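Local coordinates for protein Exo-beta-1,3-glucanase (Streptomyces sp. SirexAA-E, PDB 4PEY) that hydrolyses laminarin and laminarioligosaccharides as a secreted exo-beta-1,3-glucanase of glycoside hydrolase family 55, yielding glucose and laminaribiose, at residues E198-Q203 with Y210-T215; E347-V352 with V373-A378; F512-P515 with G519-F522. The protein carries 1 engineered substitution. One frame throughout, in Å; residues are numbered along the deposited sequence.

Overall arrangement
From the N terminus, the chain runs through two tandem beta-helices, and the three contacts follow in series, none nested or crossing. Contact 1 closes a loop of six residues near the end of the first beta-helix, tying the turn after strand 191-198 to strand 210-220. Contact 2 spans 20 residues in the second beta-helix and joins strands 348-352 and 367-375 of two different sheets. Contact 3 spans three, linking the chain just after strand 512-513 to the start of strand 520-529. The centres of contacts 1 and 2 lie about 33 Å apart, on opposite sides of the chain's centre; that of contact 3 is about 22 Å from the first and about 27 Å from the second.

Contact 1 of 3, residues E198-Q203 with Y210-T215; sequences EGAPAQ and YTTLET
Pro201 stands across the ring of Tyr210 and sets CG over the centre of one face, 3.5 Å from the ring centroid and only 11° off the normal, a CH-pi contact. Pro201 CB sits over the same face, toward its CD2-CE2 side, 3.4 Å from Tyr210 CD2. Just beyond, the carbonyl of the same proline accepts a hydrogen bond from Thr212, with OG1 2.8 Å from Pro201 O. Thr212 keeps OG1 beside its own backbone N (chi1 -56°), which sends CG2 toward Ala200, 4.1 Å from its CB. Gln203 completes the first shell: Thr212 N donates to Gln203 OE1 at 2.9 Å in a nearly straight bond (167°), although the N-H arrives tilted from the plane of the amide.

These residues shape the turn that carries the chain from strand 191-198 of the first parallel beta-helix into strand 210-220. Ala200, Pro201 and Ala202 all have polyproline II backbone angles, an extended form without regular backbone hydrogen bonds of its own; Pro201 O is taken up by Thr212 OG1. An alanine at Tyr210 takes away the face under Pro201 CG and the partner of Trp185, and would probably open a gap between the turn and the strand.

Further out, the Trp185 ring meets the Tyr210 ring with nearly perpendicular planes, and Phe194 packs on Ala200, Pro201 and Thr212. Asp524, on strand 520-529 of the second beta-helix, accepts hydrogen bonds through OD2 from both Gln203 NE2 and Thr211 OG1, so the amide that holds Thr212 N is itself positioned from the other half of the protein.

Contact 2 of 3, residues E347-V352 with V373-A378; sequences ETLVEV and VRIGGA
Leu349, Val373 and Ile375, the residues that touch here, have no flat group; the planar ones sit beside them. The guanidinium of Arg374 has Ala378 CB over one face, 3.9 Å above the plane and displaced toward the rim. Its NE forms a salt bridge with Asp340, NH1 is bonded to the hydroxyl of Tyr74, and Trp109 makes a cation-pi contact with it. On the other segment, Thr348 OG1 donates a hydrogen bond to Glu351 OE2 at 2.6 Å, on the anti side and 18° out of the carboxylate plane; the same hydroxyl is also hydrogen-bonded to Thr322 OG1.

The contact proper is aliphatic. Leu349 CD1 comes to 3.5 Å from Val373 CG1, the two side chains crossing at a slant, and the same methyl lies 4.2 Å from Ile375 CG1. Leu349 reaches that far because CD1 extends the chain outward from CA (chi2 170°). Val373 answers with CG1 anti to its backbone N (chi1 179°).

In the second parallel beta-helix, strand 348-352 belongs to the eight-stranded parallel sheet and strand 367-375 to another face. Leu349, at the corner of the coil, directs its side chain at that neighbouring face, and it also packs on Val339 and Ser386. Val373 in turn touches Val401, and the side chain of Ile375 is about 5 Å from that of Arg403, a substrate-binding residue.

Across the two segments the buried join is therefore purely apolar, held by aliphatic packing, Leu349 CD1 against a valine methyl and an isoleucine methylene, while Arg374 is engaged by Asp340 and Tyr74, and Glu351 by Thr348 of its own segment.

Contact 3 of 3, residues F512-P515 with G519-F522; sequences FQAP and GVKF
Ala514 points its CB at the edge of the Phe522 ring, near the ring plane, and stops 3.7 Å from CE1. This is edge packing and no stack: the methyl does not sit over the aromatic face. The setting is the C-terminal end of the second parallel beta-helix, where strand 512-513 is the outermost strand of the eight-stranded parallel sheet and strand 520-529 belongs to a different face, after a connection of only three residues between the two segments.

The same Ala514 CB has a second neighbour, Val520 CG1 at 4.0 Å, so one methyl serves two side chains that project from alternate positions of the strand. Lys521, between them, directs its CB away from the contact, as expected for alternation along a beta strand. Val520 itself is turned with CG1 anti to the backbone N (chi1 173°), which makes that methyl face Ala514 CB; it also lies 3.8 Å from Pro515 O, while CG2 meets the proline ring, 4.1 Å from Pro515 CG. The side chains of Pro515 and Val520 cross at about a right angle.

Phe522, with CG beside its own backbone N (chi1 -68°), also packs on Tyr480, Val482, Met494 and Ile540; Phe512 touches three of these, Tyr480, Met494 and Ile540. Ala514 touches Val482 as well, while its carbonyl O is bonded to Asn541 ND2 and so has a polar partner beyond the two segments.

The backbones stay apart, with the nearest CA atoms, those of Pro515 and Val520, 7.1 Å from each other. A water hydrogen-bonded to both carbonyls bridges the segments, 2.7 Å from Pro515 O and 2.8 Å from Val520 O.

Contact 1 of 3, residues E198-Q203 with Y210-T215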
loop_
_atom_site.group_PDB
_atom_site.type_symbol
_atom_site.label_atom_id
_atom_site.label_comp_id
_atom_site.label_asym_id
_atom_site.label_seq_id
_atom_site.Cartn_x
_atom_site.Cartn_y
_atom_site.Cartn_z
ATOM N N GLU A 198 6.826 -11.077 15.890
ATOM C CA GLU A 198 7.246 -11.427 17.236
ATOM C C GLU A 198 6.622 -10.426 18.198
ATOM O O GLU A 198 6.739 -9.214 18.005
ATOM C CB GLU A 198 8.772 -11.429 17.336
ATOM C CG GLU A 198 9.410 -12.452 16.401
ATOM C CD GLU A 198 10.900 -12.245 16.184
ATOM O OE1 GLU A 198 11.437 -11.195 16.590
ATOM O OE2 GLU A 198 11.537 -13.141 15.591
ATOM N N GLY A 199 5.921 -10.927 19.206
ATOM C CA GLY A 199 5.261 -10.061 20.164
ATOM C C GLY A 199 3.813 -9.747 19.827
ATOM O O GLY A 199 3.147 -9.040 20.587
ATOM N N ALA A 200 3.319 -10.264 18.701
ATOM C CA ALA A 200 1.912 -10.081 18.338
ATOM C C ALA A 200 0.992 -10.701 19.388
ATOM O O ALA A 200 1.332 -11.714 20.009
ATOM C CB ALA A 200 1.625 -10.691 16.969
ATOM N N PRO A 201 -0.185 -10.100 19.599
ATOM C CA PRO A 201 -1.149 -10.767 20.480
ATOM C C PRO A 201 -1.607 -12.074 19.839
ATOM O O PRO A 201 -1.616 -12.176 18.612
ATOM C CB PRO A 201 -2.296 -9.757 20.591
ATOM C CG PRO A 201 -2.172 -8.896 19.367
ATOM C CD PRO A 201 -0.703 -8.845 19.035
ATOM N N ALA A 202 -1.950 -13.068 20.646
ATOM C CA ALA A 202 -2.406 -14.339 20.099
ATOM C C ALA A 202 -3.715 -14.176 19.335
ATOM O O ALA A 202 -4.497 -13.272 19.620
ATOM C CB ALA A 202 -2.571 -15.356 21.209
ATOM N N GLN A 203 -3.925 -15.046 18.353
ATOM C CA GLN A 203 -5.197 -15.152 17.641
ATOM C C GLN A 203 -6.369 -15.111 18.609
ATOM O O GLN A 203 -6.419 -15.906 19.551
ATOM C CB GLN A 203 -5.238 -16.449 16.832
ATOM C CG GLN A 203 -6.596 -16.775 16.222
ATOM C CD GLN A 203 -6.939 -15.875 15.050
ATOM O OE1 GLN A 203 -6.063 -15.471 14.284
ATOM N NE2 GLN A 203 -8.222 -15.565 14.898
ATOM N N TYR A 210 -8.193 -9.781 16.702
ATOM C CA TYR A 210 -6.818 -10.095 16.322
ATOM C C TYR A 210 -6.748 -11.346 15.440
ATOM O O TYR A 210 -7.134 -12.449 15.862
ATOM C CB TYR A 210 -5.956 -10.315 17.566
ATOM C CG TYR A 210 -5.740 -9.100 18.445
ATOM C CD1 TYR A 210 -5.651 -7.822 17.911
ATOM C CD2 TYR A 210 -5.606 -9.247 19.823
ATOM C CE1 TYR A 210 -5.432 -6.716 18.735
ATOM C CE2 TYR A 210 -5.391 -8.161 20.645
ATOM C CZ TYR A 210 -5.303 -6.897 20.098
ATOM O OH TYR A 210 -5.079 -5.825 20.936
ATOM N N THR A 211 -6.230 -11.166 14.232
ATOM C CA THR A 211 -5.964 -12.258 13.304
ATOM C C THR A 211 -4.458 -12.435 13.266
ATOM O O THR A 211 -3.754 -11.550 12.799
ATOM C CB THR A 211 -6.498 -11.949 11.889
ATOM O OG1 THR A 211 -7.922 -11.804 11.942
ATOM C CG2 THR A 211 -6.127 -13.059 10.898
ATOM N N THR A 212 -3.964 -13.561 13.771
ATOM C CA THR A 212 -2.531 -13.720 13.978
ATOM C C THR A 212 -1.998 -14.990 13.331
ATOM O O THR A 212 -2.400 -16.101 13.694
ATOM C CB THR A 212 -2.197 -13.736 15.484
ATOM O OG1 THR A 212 -2.699 -12.535 16.087
ATOM C CG2 THR A 212 -0.693 -13.843 15.709
ATOM N N LEU A 213 -1.081 -14.806 12.387
ATOM C CA LEU A 213 -0.401 -15.901 11.707
ATOM C C LEU A 213 1.056 -15.945 12.168
ATOM O O LEU A 213 1.724 -14.914 12.215
ATOM C CB LEU A 213 -0.481 -15.732 10.187
ATOM C CG LEU A 213 -1.837 -15.862 9.479
ATOM C CD1 LEU A 213 -2.839 -14.787 9.875
ATOM C CD2 LEU A 213 -1.623 -15.797 7.986
ATOM N N GLU A 214 1.547 -17.134 12.508
ATOM C CA GLU A 214 2.903 -17.273 13.035
ATOM C C GLU A 214 3.974 -16.800 12.044
ATOM O O GLU A 214 4.968 -16.181 12.439
ATOM C CB GLU A 214 3.155 -18.730 13.429
ATOM C CG GLU A 214 4.545 -19.013 13.987
ATOM C CD GLU A 214 4.700 -18.603 15.444
ATOM O OE1 GLU A 214 3.692 -18.204 16.064
ATOM O OE2 GLU A 214 5.835 -18.690 15.970
ATOM N N THR A 215 3.767 -17.086 10.761
ATOM C CA THR A 215 4.703 -16.673 9.719
ATOM C C THR A 215 3.983 -16.089 8.507
ATOM O O THR A 215 2.779 -16.297 8.322
ATOM C CB THR A 215 5.583 -17.848 9.225
ATOM O OG1 THR A 215 4.757 -18.861 8.629
ATOM C CG2 THR A 215 6.389 -18.447 10.370
#

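Contact 2 of 3, residues E347-V352 with V373-A378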
loop_
_atom_site.group_PDB
_atom_site.type_symbol
_atom_site.label_atom_id
_atom_site.label_comp_id
_atom_site.label_asym_id
_atom_site.label_seq_id
_atom_site.Cartn_x
_atom_site.Cartn_y
_atom_site.Cartn_z
ATOM N N GLU A 347 -8.132 1.150 -20.280
ATOM C CA GLU A 347 -8.673 -0.193 -20.124
ATOM C C GLU A 347 -8.038 -0.882 -18.911
ATOM O O GLU A 347 -8.725 -1.544 -18.123
ATOM C CB GLU A 347 -8.435 -1.005 -21.398
ATOM C CG GLU A 347 -8.990 -2.408 -21.347
ATOM C CD GLU A 347 -8.927 -3.105 -22.690
ATOM O OE1 GLU A 347 -8.505 -2.468 -23.685
ATOM O OE2 GLU A 347 -9.310 -4.293 -22.752
ATOM N N THR A 348 -6.729 -0.709 -18.761
ATOM C CA THR A 348 -6.006 -1.154 -17.564
ATOM C C THR A 348 -4.989 -0.088 -17.184
ATOM O O THR A 348 -4.511 0.629 -18.060
ATOM C CB THR A 348 -5.255 -2.483 -17.776
ATOM O OG1 THR A 348 -4.285 -2.313 -18.818
ATOM C CG2 THR A 348 -6.203 -3.619 -18.145
ATOM N N LEU A 349 -4.653 0.027 -15.899
ATOM C CA LEU A 349 -3.596 0.955 -15.486
ATOM C C LEU A 349 -2.253 0.244 -15.278
ATOM O O LEU A 349 -1.201 0.772 -15.640
ATOM C CB LEU A 349 -3.998 1.715 -14.213
ATOM C CG LEU A 349 -5.115 2.747 -14.436
ATOM C CD1 LEU A 349 -5.644 3.296 -13.133
ATOM C CD2 LEU A 349 -4.665 3.902 -15.345
ATOM N N VAL A 350 -2.296 -0.947 -14.683
ATOM C CA VAL A 350 -1.106 -1.763 -14.436
ATOM C C VAL A 350 -1.395 -3.210 -14.821
ATOM O O VAL A 350 -2.407 -3.772 -14.387
ATOM C CB VAL A 350 -0.674 -1.709 -12.949
ATOM C CG1 VAL A 350 0.547 -2.598 -12.698
ATOM C CG2 VAL A 350 -0.409 -0.262 -12.507
ATOM N N GLU A 351 -0.523 -3.799 -15.644
ATOM C CA GLU A 351 -0.618 -5.214 -15.994
ATOM C C GLU A 351 0.654 -5.938 -15.593
ATOM O O GLU A 351 1.747 -5.532 -15.982
ATOM C CB GLU A 351 -0.862 -5.408 -17.495
ATOM C CG GLU A 351 -2.204 -4.897 -17.964
ATOM C CD GLU A 351 -2.418 -5.062 -19.464
ATOM O OE1 GLU A 351 -1.671 -5.832 -20.110
ATOM O OE2 GLU A 351 -3.346 -4.413 -19.995
ATOM N N VAL A 352 0.510 -6.999 -14.805
ATOM C CA VAL A 352 1.657 -7.815 -14.418
ATOM C C VAL A 352 1.557 -9.142 -15.156
ATOM O O VAL A 352 0.757 -10.011 -14.791
ATOM C CB VAL A 352 1.717 -8.052 -12.891
ATOM C CG1 VAL A 352 2.996 -8.803 -12.524
ATOM C CG2 VAL A 352 1.650 -6.727 -12.144
ATOM N N VAL A 373 -2.698 3.229 -6.577
ATOM C CA VAL A 373 -3.426 3.652 -7.759
ATOM C C VAL A 373 -4.524 4.608 -7.335
ATOM O O VAL A 373 -5.187 4.385 -6.319
ATOM C CB VAL A 373 -4.020 2.451 -8.526
ATOM C CG1 VAL A 373 -4.807 2.934 -9.749
ATOM C CG2 VAL A 373 -2.902 1.496 -8.942
ATOM N N ARG A 374 -4.677 5.699 -8.084
ATOM C CA ARG A 374 -5.720 6.682 -7.824
ATOM C C ARG A 374 -6.523 6.930 -9.090
ATOM O O ARG A 374 -5.935 7.108 -10.171
ATOM C CB ARG A 374 -5.125 8.003 -7.326
ATOM C CG ARG A 374 -6.150 9.128 -7.251
ATOM C CD ARG A 374 -5.585 10.349 -6.541
ATOM N NE ARG A 374 -4.579 11.043 -7.344
ATOM C CZ ARG A 374 -3.662 11.865 -6.836
ATOM N NH1 ARG A 374 -3.623 12.082 -5.523
ATOM N NH2 ARG A 374 -2.792 12.478 -7.633
ATOM N N ILE A 375 -7.853 6.924 -8.963
ATOM C CA ILE A 375 -8.725 7.275 -10.080
ATOM C C ILE A 375 -9.601 8.467 -9.682
ATOM O O ILE A 375 -10.554 8.324 -8.909
ATOM C CB ILE A 375 -9.615 6.089 -10.538
ATOM C CG1 ILE A 375 -8.768 4.827 -10.772
ATOM C CG2 ILE A 375 -10.411 6.479 -11.793
ATOM C CD1 ILE A 375 -8.693 3.898 -9.564
ATOM N N GLY A 376 -9.256 9.649 -10.194
ATOM C CA GLY A 376 -9.941 10.875 -9.812
ATOM C C GLY A 376 -9.381 11.535 -8.560
ATOM O O GLY A 376 -8.456 11.016 -7.928
ATOM N N GLY A 377 -9.937 12.686 -8.194
ATOM C CA GLY A 377 -9.543 13.364 -6.968
ATOM C C GLY A 377 -8.684 14.593 -7.198
ATOM O O GLY A 377 -8.870 15.622 -6.543
ATOM N N ALA A 378 -7.727 14.477 -8.115
ATOM C CA ALA A 378 -6.908 15.611 -8.519
ATOM C C ALA A 378 -7.323 16.050 -9.916
ATOM O O ALA A 378 -6.495 16.506 -10.714
ATOM C CB ALA A 378 -5.427 15.245 -8.484
#

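Contact 3 of 3, residues F512-P515 with G519-F522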
loop_
_atom_site.group_PDB
_atom_site.type_symbol
_atom_site.label_atom_id
_atom_site.label_comp_id
_atom_site.label_asym_id
_atom_site.label_seq_id
_atom_site.Cartn_x
_atom_site.Cartn_y
_atom_site.Cartn_z
ATOM N N PHE A 512 -18.269 -10.212 0.607
ATOM C CA PHE A 512 -17.461 -11.290 0.043
ATOM C C PHE A 512 -18.342 -12.282 -0.697
ATOM O O PHE A 512 -19.473 -12.537 -0.284
ATOM C CB PHE A 512 -16.680 -11.985 1.161
ATOM C CG PHE A 512 -15.861 -11.036 1.974
ATOM C CD1 PHE A 512 -16.420 -10.356 3.045
ATOM C CD2 PHE A 512 -14.546 -10.774 1.629
ATOM C CE1 PHE A 512 -15.674 -9.443 3.774
ATOM C CE2 PHE A 512 -13.796 -9.871 2.353
ATOM C CZ PHE A 512 -14.359 -9.199 3.425
ATOM N N GLN A 513 -17.824 -12.834 -1.791
ATOM C CA GLN A 513 -18.552 -13.827 -2.578
ATOM C C GLN A 513 -17.562 -14.895 -3.018
ATOM O O GLN A 513 -16.480 -14.568 -3.519
ATOM C CB GLN A 513 -19.244 -13.190 -3.800
ATOM C CG GLN A 513 -20.065 -14.186 -4.621
ATOM C CD GLN A 513 -20.596 -13.611 -5.930
ATOM O OE1 GLN A 513 -20.062 -12.637 -6.470
ATOM N NE2 GLN A 513 -21.650 -14.223 -6.448
ATOM N N ALA A 514 -17.914 -16.165 -2.811
ATOM C CA ALA A 514 -17.000 -17.264 -3.119
ATOM C C ALA A 514 -17.767 -18.565 -3.294
ATOM O O ALA A 514 -18.869 -18.711 -2.768
ATOM C CB ALA A 514 -15.943 -17.419 -2.011
ATOM N N PRO A 515 -17.191 -19.519 -4.040
ATOM C CA PRO A 515 -17.828 -20.835 -4.064
ATOM C C PRO A 515 -17.727 -21.511 -2.702
ATOM O O PRO A 515 -16.838 -21.176 -1.912
ATOM C CB PRO A 515 -17.028 -21.594 -5.126
ATOM C CG PRO A 515 -15.678 -20.931 -5.119
ATOM C CD PRO A 515 -15.975 -19.470 -4.876
ATOM N N GLY A 519 -11.590 -26.375 -0.356
ATOM C CA GLY A 519 -10.305 -25.716 -0.506
ATOM C C GLY A 519 -10.376 -24.201 -0.591
ATOM O O GLY A 519 -9.345 -23.541 -0.722
ATOM N N VAL A 520 -11.587 -23.650 -0.495
ATOM C CA VAL A 520 -11.785 -22.203 -0.530
ATOM C C VAL A 520 -12.182 -21.756 0.871
ATOM O O VAL A 520 -13.298 -22.003 1.315
ATOM C CB VAL A 520 -12.862 -21.800 -1.568
ATOM C CG1 VAL A 520 -13.182 -20.307 -1.482
ATOM C CG2 VAL A 520 -12.405 -22.179 -2.971
ATOM N N LYS A 521 -11.253 -21.117 1.576
ATOM C CA LYS A 521 -11.419 -20.874 3.005
ATOM C C LYS A 521 -11.173 -19.430 3.388
ATOM O O LYS A 521 -10.269 -18.785 2.850
ATOM C CB LYS A 521 -10.469 -21.778 3.809
ATOM C CG LYS A 521 -10.700 -23.258 3.573
ATOM C CD LYS A 521 -9.921 -24.140 4.538
ATOM C CE LYS A 521 -8.442 -23.878 4.482
ATOM N NZ LYS A 521 -7.726 -24.881 5.321
ATOM N N PHE A 522 -11.975 -18.929 4.325
ATOM C CA PHE A 522 -11.754 -17.595 4.883
ATOM C C PHE A 522 -11.717 -17.613 6.398
ATOM O O PHE A 522 -12.396 -18.420 7.049
ATOM C CB PHE A 522 -12.829 -16.607 4.403
ATOM C CG PHE A 522 -12.735 -16.297 2.944
ATOM C CD1 PHE A 522 -13.547 -16.948 2.031
ATOM C CD2 PHE A 522 -11.799 -15.384 2.476
ATOM C CE1 PHE A 522 -13.441 -16.680 0.675
ATOM C CE2 PHE A 522 -11.686 -15.115 1.121
ATOM C CZ PHE A 522 -12.514 -15.754 0.222
HETATM O O HOH W 1 -15.883 -22.376 0.370
#